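Local structure of anthranilate-CoA ligase (4WV3) at residues K183-T195 against E371-K383. The protein belongs to the ANL superfamily, as a CoA ligase with an AMP-binding domain and a smaller C-terminal domain. Numbering follows the deposited sequence.
Sequences KGIPHAHKDYPLT and ETAALSYWHNFEK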
ATOM      1  N   LYS A 183       0.139 -14.072  -2.003  1.00 27.13           N
ATOM      2  CA  LYS A 183       0.798 -14.357  -3.268  1.00 25.73           C
ATOM      3  C   LYS A 183       2.094 -13.566  -3.360  1.00 19.43           C
ATOM      4  O   LYS A 183       2.126 -12.377  -3.043  1.00 19.93           O
ATOM      5  CB  LYS A 183      -0.113 -13.990  -4.440  1.00 27.51           C
ATOM      6  CG  LYS A 183      -1.481 -14.652  -4.401  1.00 34.29           C
ATOM      7  CD  LYS A 183      -2.426 -14.024  -5.416  1.00 31.77           C
ATOM      8  CE  LYS A 183      -2.525 -12.518  -5.217  1.00 30.39           C
ATOM      9  NZ  LYS A 183      -2.900 -12.152  -3.823  1.00 35.40           N
ATOM     10  N   GLY A 184       3.162 -14.228  -3.790  1.00 20.03           N
ATOM     11  CA  GLY A 184       4.435 -13.562  -3.991  1.00 17.27           C
ATOM     12  C   GLY A 184       4.447 -12.786  -5.294  1.00 11.29           C
ATOM     13  O   GLY A 184       4.177 -13.341  -6.358  1.00 11.61           O
ATOM     14  N   ILE A 185       4.760 -11.498  -5.211  1.00 16.25           N
ATOM     15  CA  ILE A 185       4.784 -10.640  -6.390  1.00 13.12           C
ATOM     16  C   ILE A 185       6.184 -10.093  -6.650  1.00 13.92           C
ATOM     17  O   ILE A 185       6.658  -9.215  -5.929  1.00 12.54           O
ATOM     18  CB  ILE A 185       3.780  -9.481  -6.258  1.00 11.75           C
ATOM     19  CG1 ILE A 185       2.362 -10.034  -6.109  1.00  9.61           C
ATOM     20  CG2 ILE A 185       3.877  -8.547  -7.458  1.00 10.12           C
ATOM     21  CD1 ILE A 185       1.309  -8.980  -5.877  1.00  8.28           C
ATOM     22  N   PRO A 186       6.857 -10.629  -7.678  1.00 14.27           N
ATOM     23  CA  PRO A 186       8.206 -10.201  -8.058  1.00 12.98           C
ATOM     24  C   PRO A 186       8.195  -9.013  -9.017  1.00 15.68           C
ATOM     25  O   PRO A 186       7.410  -8.987  -9.966  1.00 20.89           O
ATOM     26  CB  PRO A 186       8.771 -11.439  -8.758  1.00 10.61           C
ATOM     27  CG  PRO A 186       7.577 -12.092  -9.363  1.00 11.09           C
ATOM     28  CD  PRO A 186       6.414 -11.809  -8.444  1.00 10.74           C
ATOM     29  N   HIS A 187       9.061  -8.037  -8.761  1.00 10.87           N
ATOM     30  CA  HIS A 187       9.213  -6.892  -9.653  1.00 15.44           C
ATOM     31  C   HIS A 187      10.658  -6.746 -10.117  1.00 15.32           C
ATOM     32  O   HIS A 187      11.594  -7.062  -9.383  1.00 15.36           O
ATOM     33  CB  HIS A 187       8.738  -5.600  -8.984  1.00 11.31           C
ATOM     34  CG  HIS A 187       7.263  -5.373  -9.089  1.00  8.73           C
ATOM     35  ND1 HIS A 187       6.650  -4.995 -10.265  1.00  9.03           N
ATOM     36  CD2 HIS A 187       6.278  -5.465  -8.165  1.00  8.95           C
ATOM     37  CE1 HIS A 187       5.352  -4.868 -10.062  1.00  8.51           C
ATOM     38  NE2 HIS A 187       5.099  -5.147  -8.795  1.00  8.89           N
ATOM     39  N   ALA A 188      10.827  -6.265 -11.343  1.00 12.51           N
ATOM     40  CA  ALA A 188      12.151  -6.104 -11.926  1.00 13.77           C
ATOM     41  C   ALA A 188      12.747  -4.745 -11.578  1.00 15.84           C
ATOM     42  O   ALA A 188      12.047  -3.858 -11.088  1.00 17.87           O
ATOM     43  CB  ALA A 188      12.090  -6.289 -13.432  1.00 11.90           C
ATOM     44  N   HIS A 189      14.043  -4.593 -11.834  1.00 13.78           N
ATOM     45  CA  HIS A 189      14.743  -3.337 -11.584  1.00 15.18           C
ATOM     46  C   HIS A 189      14.089  -2.176 -12.327  1.00 13.45           C
ATOM     47  O   HIS A 189      14.002  -1.069 -11.802  1.00 13.38           O
ATOM     48  CB  HIS A 189      16.213  -3.446 -11.997  1.00 10.75           C
ATOM     49  CG  HIS A 189      17.014  -4.395 -11.160  1.00 13.75           C
ATOM     50  ND1 HIS A 189      17.776  -3.982 -10.089  1.00 12.17           N
ATOM     51  CD2 HIS A 189      17.177  -5.737 -11.241  1.00 16.79           C
ATOM     52  CE1 HIS A 189      18.373  -5.028  -9.545  1.00 12.64           C
ATOM     53  NE2 HIS A 189      18.025  -6.105 -10.225  1.00 16.24           N
ATOM     54  N   LYS A 190      13.624  -2.444 -13.544  1.00 12.16           N
ATOM     55  CA  LYS A 190      13.046  -1.412 -14.401  1.00 10.76           C
ATOM     56  C   LYS A 190      11.790  -0.776 -13.813  1.00 12.77           C
ATOM     57  O   LYS A 190      11.491   0.384 -14.086  1.00 14.62           O
ATOM     58  CB  LYS A 190      12.734  -1.979 -15.790  1.00 11.58           C
ATOM     59  CG  LYS A 190      11.695  -3.089 -15.796  1.00 13.16           C
ATOM     60  CD  LYS A 190      11.271  -3.444 -17.212  1.00 11.98           C
ATOM     61  CE  LYS A 190      10.312  -4.625 -17.223  1.00 17.90           C
ATOM     62  NZ  LYS A 190       9.087  -4.366 -16.415  1.00 13.77           N
ATOM     63  N   ASP A 191      11.062  -1.537 -13.004  1.00 18.22           N
ATOM     64  CA  ASP A 191       9.780  -1.086 -12.474  1.00 17.13           C
ATOM     65  C   ASP A 191       9.913   0.109 -11.535  1.00 14.28           C
ATOM     66  O   ASP A 191       8.990   0.913 -11.406  1.00 10.87           O
ATOM     67  CB  ASP A 191       9.068  -2.237 -11.762  1.00 13.67           C
ATOM     68  CG  ASP A 191       8.781  -3.401 -12.686  1.00 14.97           C
ATOM     69  OD1 ASP A 191       8.605  -3.164 -13.900  1.00 13.75           O
ATOM     70  OD2 ASP A 191       8.732  -4.551 -12.202  1.00 21.10           O
ATOM     71  N   TYR A 192      11.067   0.227 -10.889  1.00 15.49           N
ATOM     72  CA  TYR A 192      11.279   1.280  -9.898  1.00 14.26           C
ATOM     73  C   TYR A 192      11.431   2.694 -10.480  1.00 15.05           C
ATOM     74  O   TYR A 192      10.719   3.606 -10.057  1.00 11.51           O
ATOM     75  CB  TYR A 192      12.427   0.915  -8.946  1.00 12.40           C
ATOM     76  CG  TYR A 192      12.055  -0.170  -7.963  1.00 14.42           C
ATOM     77  CD1 TYR A 192      11.788   0.135  -6.636  1.00 17.43           C
ATOM     78  CD2 TYR A 192      11.948  -1.495  -8.366  1.00 11.92           C
ATOM     79  CE1 TYR A 192      11.440  -0.848  -5.733  1.00 12.84           C
ATOM     80  CE2 TYR A 192      11.596  -2.486  -7.471  1.00 11.96           C
ATOM     81  CZ  TYR A 192      11.344  -2.156  -6.155  1.00 12.01           C
ATOM     82  OH  TYR A 192      10.994  -3.134  -5.255  1.00 15.60           O
ATOM     83  N   PRO A 193      12.344   2.891 -11.450  1.00 13.99           N
ATOM     84  CA  PRO A 193      12.395   4.242 -12.021  1.00 13.61           C
ATOM     85  C   PRO A 193      11.186   4.534 -12.906  1.00 16.07           C
ATOM     86  O   PRO A 193      10.822   5.698 -13.082  1.00 15.51           O
ATOM     87  CB  PRO A 193      13.675   4.214 -12.861  1.00 16.72           C
ATOM     88  CG  PRO A 193      13.855   2.788 -13.219  1.00 16.10           C
ATOM     89  CD  PRO A 193      13.382   2.017 -12.025  1.00 11.74           C
ATOM     90  N   LEU A 194      10.571   3.487 -13.449  1.00 10.72           N
ATOM     91  CA  LEU A 194       9.396   3.644 -14.300  1.00  9.65           C
ATOM     92  C   LEU A 194       8.191   4.171 -13.525  1.00 12.59           C
ATOM     93  O   LEU A 194       7.557   5.140 -13.941  1.00 18.67           O
ATOM     94  CB  LEU A 194       9.045   2.326 -14.990  1.00 11.31           C
ATOM     95  CG  LEU A 194       9.833   1.979 -16.253  1.00 15.64           C
ATOM     96  CD1 LEU A 194       9.467   0.585 -16.748  1.00 12.16           C
ATOM     97  CD2 LEU A 194       9.579   3.015 -17.332  1.00 12.00           C
ATOM     98  N   THR A 195       7.877   3.536 -12.400  1.00 12.78           N
ATOM     99  CA  THR A 195       6.779   3.998 -11.556  1.00 15.49           C
ATOM    100  C   THR A 195       7.097   5.361 -10.952  1.00 16.31           C
ATOM    101  O   THR A 195       6.205   6.189 -10.761  1.00 16.96           O
ATOM    102  CB  THR A 195       6.455   3.004 -10.420  1.00 10.52           C
ATOM    103  OG1 THR A 195       7.646   2.715  -9.678  1.00 12.51           O
ATOM    104  CG2 THR A 195       5.882   1.711 -10.983  1.00  9.81           C
ATOM    105  N   GLU A 371       3.980  -1.380 -18.323  1.00 13.98           N
ATOM    106  CA  GLU A 371       5.336  -1.900 -18.441  1.00 14.68           C
ATOM    107  C   GLU A 371       5.956  -2.092 -17.061  1.00 13.48           C
ATOM    108  O   GLU A 371       7.094  -2.540 -16.937  1.00 10.69           O
ATOM    109  CB  GLU A 371       6.206  -0.969 -19.286  1.00 11.78           C
ATOM    110  CG  GLU A 371       5.884  -0.999 -20.769  1.00 13.37           C
ATOM    111  CD  GLU A 371       6.869  -0.199 -21.597  1.00 13.24           C
ATOM    112  OE1 GLU A 371       7.414   0.801 -21.081  1.00 14.08           O
ATOM    113  OE2 GLU A 371       7.101  -0.573 -22.766  1.00 15.37           O
ATOM    114  N   THR A 372       5.194  -1.750 -16.027  1.00 11.16           N
ATOM    115  CA  THR A 372       5.662  -1.886 -14.654  1.00 15.39           C
ATOM    116  C   THR A 372       4.988  -3.067 -13.963  1.00 14.15           C
ATOM    117  O   THR A 372       5.285  -3.379 -12.809  1.00  8.92           O
ATOM    118  CB  THR A 372       5.398  -0.605 -13.842  1.00 13.26           C
ATOM    119  OG1 THR A 372       3.987  -0.432 -13.660  1.00 10.63           O
ATOM    120  CG2 THR A 372       5.962   0.602 -14.567  1.00 12.04           C
ATOM    121  N   ALA A 373       4.079  -3.720 -14.680  1.00 12.45           N
ATOM    122  CA  ALA A 373       3.357  -4.863 -14.143  1.00 13.58           C
ATOM    123  C   ALA A 373       4.261  -6.088 -14.064  1.00 14.77           C
ATOM    124  O   ALA A 373       5.140  -6.274 -14.903  1.00 17.01           O
ATOM    125  CB  ALA A 373       2.132  -5.162 -14.993  1.00 14.64           C
ATOM    126  N   ALA A 374       4.040  -6.917 -13.049  1.00 11.45           N
ATOM    127  CA  ALA A 374       4.801  -8.149 -12.896  1.00 14.28           C
ATOM    128  C   ALA A 374       4.480  -9.113 -14.033  1.00 13.99           C
ATOM    129  O   ALA A 374       3.443  -8.995 -14.687  1.00 11.87           O
ATOM    130  CB  ALA A 374       4.510  -8.791 -11.551  1.00  8.43           C
ATOM    131  N   LEU A 375       5.377 -10.064 -14.270  1.00 15.01           N
ATOM    132  CA  LEU A 375       5.201 -11.022 -15.354  1.00 15.20           C
ATOM    133  C   LEU A 375       4.324 -12.189 -14.910  1.00 17.84           C
ATOM    134  O   LEU A 375       3.542 -12.728 -15.695  1.00 16.56           O
ATOM    135  CB  LEU A 375       6.562 -11.517 -15.843  1.00 12.13           C
ATOM    136  CG  LEU A 375       6.761 -11.552 -17.358  1.00 18.52           C
ATOM    137  CD1 LEU A 375       6.104 -10.346 -18.012  1.00 12.05           C
ATOM    138  CD2 LEU A 375       8.243 -11.593 -17.688  1.00 15.93           C
ATOM    139  N   SER A 376       4.462 -12.566 -13.643  1.00 12.34           N
ATOM    140  CA  SER A 376       3.649 -13.614 -13.038  1.00 11.87           C
ATOM    141  C   SER A 376       3.842 -13.586 -11.527  1.00 15.00           C
ATOM    142  O   SER A 376       4.712 -12.878 -11.022  1.00 13.43           O
ATOM    143  CB  SER A 376       4.034 -14.990 -13.584  1.00 13.91           C
ATOM    144  OG  SER A 376       5.356 -15.338 -13.209  1.00  9.78           O
ATOM    145  N   TYR A 377       3.026 -14.352 -10.808  1.00 10.18           N
ATOM    146  CA  TYR A 377       3.197 -14.490  -9.367  1.00 10.24           C
ATOM    147  C   TYR A 377       4.354 -15.431  -9.069  1.00 10.78           C
ATOM    148  O   TYR A 377       4.866 -16.102  -9.966  1.00 10.25           O
ATOM    149  CB  TYR A 377       1.925 -15.032  -8.708  1.00  8.43           C
ATOM    150  CG  TYR A 377       0.766 -14.066  -8.690  1.00 13.59           C
ATOM    151  CD1 TYR A 377       0.805 -12.919  -7.906  1.00 10.76           C
ATOM    152  CD2 TYR A 377      -0.377 -14.308  -9.441  1.00 14.23           C
ATOM    153  CE1 TYR A 377      -0.255 -12.035  -7.882  1.00 11.36           C
ATOM    154  CE2 TYR A 377      -1.443 -13.428  -9.423  1.00 17.97           C
ATOM    155  CZ  TYR A 377      -1.377 -12.294  -8.641  1.00 13.11           C
ATOM    156  OH  TYR A 377      -2.437 -11.416  -8.620  1.00 11.27           O
ATOM    157  N   TRP A 378       4.761 -15.478  -7.806  1.00 12.88           N
ATOM    158  CA  TRP A 378       5.770 -16.434  -7.369  1.00 16.73           C
ATOM    159  C   TRP A 378       5.096 -17.640  -6.722  1.00 17.84           C
ATOM    160  O   TRP A 378       4.397 -17.507  -5.715  1.00 17.43           O
ATOM    161  CB  TRP A 378       6.757 -15.780  -6.400  1.00 16.14           C
ATOM    162  CG  TRP A 378       7.848 -16.704  -5.947  1.00 21.14           C
ATOM    163  CD1 TRP A 378       8.029 -17.205  -4.690  1.00 13.27           C
ATOM    164  CD2 TRP A 378       8.902 -17.249  -6.751  1.00 25.36           C
ATOM    165  NE1 TRP A 378       9.134 -18.021  -4.661  1.00 12.69           N
ATOM    166  CE2 TRP A 378       9.687 -18.066  -5.913  1.00 21.15           C
ATOM    167  CE3 TRP A 378       9.259 -17.124  -8.097  1.00 24.10           C
ATOM    168  CZ2 TRP A 378      10.807 -18.755  -6.378  1.00 18.79           C
ATOM    169  CZ3 TRP A 378      10.371 -17.808  -8.557  1.00 18.97           C
ATOM    170  CH2 TRP A 378      11.132 -18.613  -7.699  1.00 19.54           C
ATOM    171  N   HIS A 379       5.304 -18.809  -7.322  1.00 12.92           N
ATOM    172  CA  HIS A 379       4.717 -20.062  -6.849  1.00 17.21           C
ATOM    173  C   HIS A 379       3.190 -20.053  -6.828  1.00 15.62           C
ATOM    174  O   HIS A 379       2.571 -20.545  -5.885  1.00 23.14           O
ATOM    175  CB  HIS A 379       5.279 -20.453  -5.480  1.00 15.58           C
ATOM    176  CG  HIS A 379       6.712 -20.881  -5.517  1.00 14.32           C
ATOM    177  ND1 HIS A 379       7.472 -21.045  -4.380  1.00 12.70           N
ATOM    178  CD2 HIS A 379       7.523 -21.183  -6.559  1.00 13.19           C
ATOM    179  CE1 HIS A 379       8.690 -21.427  -4.719  1.00 16.64           C
ATOM    180  NE2 HIS A 379       8.747 -21.518  -6.035  1.00 16.32           N
ATOM    181  N   ASN A 380       2.591 -19.495  -7.873  1.00 12.20           N
ATOM    182  CA  ASN A 380       1.149 -19.589  -8.060  1.00 15.94           C
ATOM    183  C   ASN A 380       0.790 -19.632  -9.541  1.00 17.55           C
ATOM    184  O   ASN A 380       0.261 -18.669 -10.095  1.00 15.96           O
ATOM    185  CB  ASN A 380       0.421 -18.444  -7.356  1.00 13.65           C
ATOM    186  CG  ASN A 380      -0.858 -18.901  -6.685  1.00 28.19           C
ATOM    187  OD1 ASN A 380      -1.129 -18.553  -5.535  1.00 30.60           O
ATOM    188  ND2 ASN A 380      -1.647 -19.697  -7.398  1.00 30.10           N
ATOM    189  N   PHE A 381       1.092 -20.769 -10.163  1.00 14.76           N
ATOM    190  CA  PHE A 381       0.908 -20.983 -11.595  1.00  9.69           C
ATOM    191  C   PHE A 381      -0.511 -20.670 -12.061  1.00 12.15           C
ATOM    192  O   PHE A 381      -0.705 -19.951 -13.040  1.00 14.74           O
ATOM    193  CB  PHE A 381       1.280 -22.431 -11.936  1.00 16.59           C
ATOM    194  CG  PHE A 381       1.070 -22.803 -13.376  1.00 11.41           C
ATOM    195  CD1 PHE A 381       2.034 -22.516 -14.327  1.00  9.97           C
ATOM    196  CD2 PHE A 381      -0.077 -23.471 -13.773  1.00 11.02           C
ATOM    197  CE1 PHE A 381       1.849 -22.868 -15.652  1.00 14.80           C
ATOM    198  CE2 PHE A 381      -0.268 -23.826 -15.095  1.00 13.29           C
ATOM    199  CZ  PHE A 381       0.697 -23.527 -16.035  1.00 15.12           C
ATOM    200  N   GLU A 382      -1.498 -21.206 -11.349  1.00 18.57           N
ATOM    201  CA  GLU A 382      -2.897 -21.052 -11.734  1.00 21.24           C
ATOM    202  C   GLU A 382      -3.369 -19.600 -11.674  1.00 23.39           C
ATOM    203  O   GLU A 382      -4.021 -19.114 -12.597  1.00 24.95           O
ATOM    204  CB  GLU A 382      -3.791 -21.924 -10.852  1.00 23.86           C
ATOM    205  CG  GLU A 382      -5.237 -21.989 -11.309  1.00 30.26           C
ATOM    206  CD  GLU A 382      -6.141 -22.640 -10.282  1.00 47.49           C
ATOM    207  OE1 GLU A 382      -6.315 -22.058  -9.191  1.00 62.96           O
ATOM    208  OE2 GLU A 382      -6.675 -23.734 -10.565  1.00 46.97           O
ATOM    209  N   LYS A 383      -3.037 -18.912 -10.587  1.00 18.83           N
ATOM    210  CA  LYS A 383      -3.498 -17.542 -10.382  1.00 19.72           C
ATOM    211  C   LYS A 383      -2.761 -16.532 -11.258  1.00 18.05           C
ATOM    212  O   LYS A 383      -3.280 -15.451 -11.540  1.00 17.02           O
ATOM    213  CB  LYS A 383      -3.398 -17.152  -8.905  1.00 20.26           C
ATOM    214  CG  LYS A 383      -4.374 -17.902  -8.014  1.00 29.76           C
ATOM    215  CD  LYS A 383      -4.221 -17.507  -6.555  1.00 38.57           C
ATOM    216  CE  LYS A 383      -5.190 -18.281  -5.675  1.00 52.71           C
ATOM    217  NZ  LYS A 383      -4.984 -19.754  -5.778  1.00 46.53           N
TER
HETATM  218  O   HOH W   1       4.102 -17.441  -2.876  1.00 24.26           O
HETATM  219  O   HOH W   2       7.538 -10.907 -12.637  1.00 15.35           O
HETATM  220  O   HOH W   3       8.014  -6.854 -14.424  1.00 12.43           O
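Lys190 reaches across to the backbone of Glu371: NZ lies 2.8 Å from Glu371 O. Lys190 NZ also forms a salt bridge to Asp191 OD1 at 2.8 Å, on the syn side of the carboxylate. A final bend in an otherwise extended chain (chi4 58°) turns NZ toward both oxygens. Asp191 OD2 is satisfied separately, accepting from His187 ND1 (2.9 Å between ND1 and OD2) and Ala188 N, which arrive from opposite faces of the carboxylate plane. Asp191 OD2 lies in the plane of the His187 ring, at its edge, although ND1 meets that oxygen from above the carboxylate plane; NE2, on the other side of the ring, is hydrogen-bonded to Thr320 O. A water further links Asp191 OD2 to Ala373 O, and another joins Pro186 O to Leu375 N.

Within the AMP-binding fold, 371-383 runs beside the strand 183-188, which pairs with strand 169-175 and brings the Ile185 side chain to about 5 Å from the bound 5'-O-[(S)-[(2-aminobenzoyl)oxy](hydroxy)phosphoryl]adenosine.

At the strand's start, Trp378 N donates to Gly184 O at 2.6 Å, with an N-H...O angle of 155°. Lys183 CD sits over one face of the Tyr377 ring, 4.0 Å from its centroid and 19° off the normal, a CH-pi contact. Ile185 CG1 meets that ring at its edge, 3.7 Å from Tyr377 CD1, while the phenol OH is hydrogen-bonded to Glu321 OE2. Thr372 turns its methyl CG2 to Leu194 CB (3.6 Å), and its OG1 is hydrogen-bonded to Asn322 OD1 and Tyr346 OH.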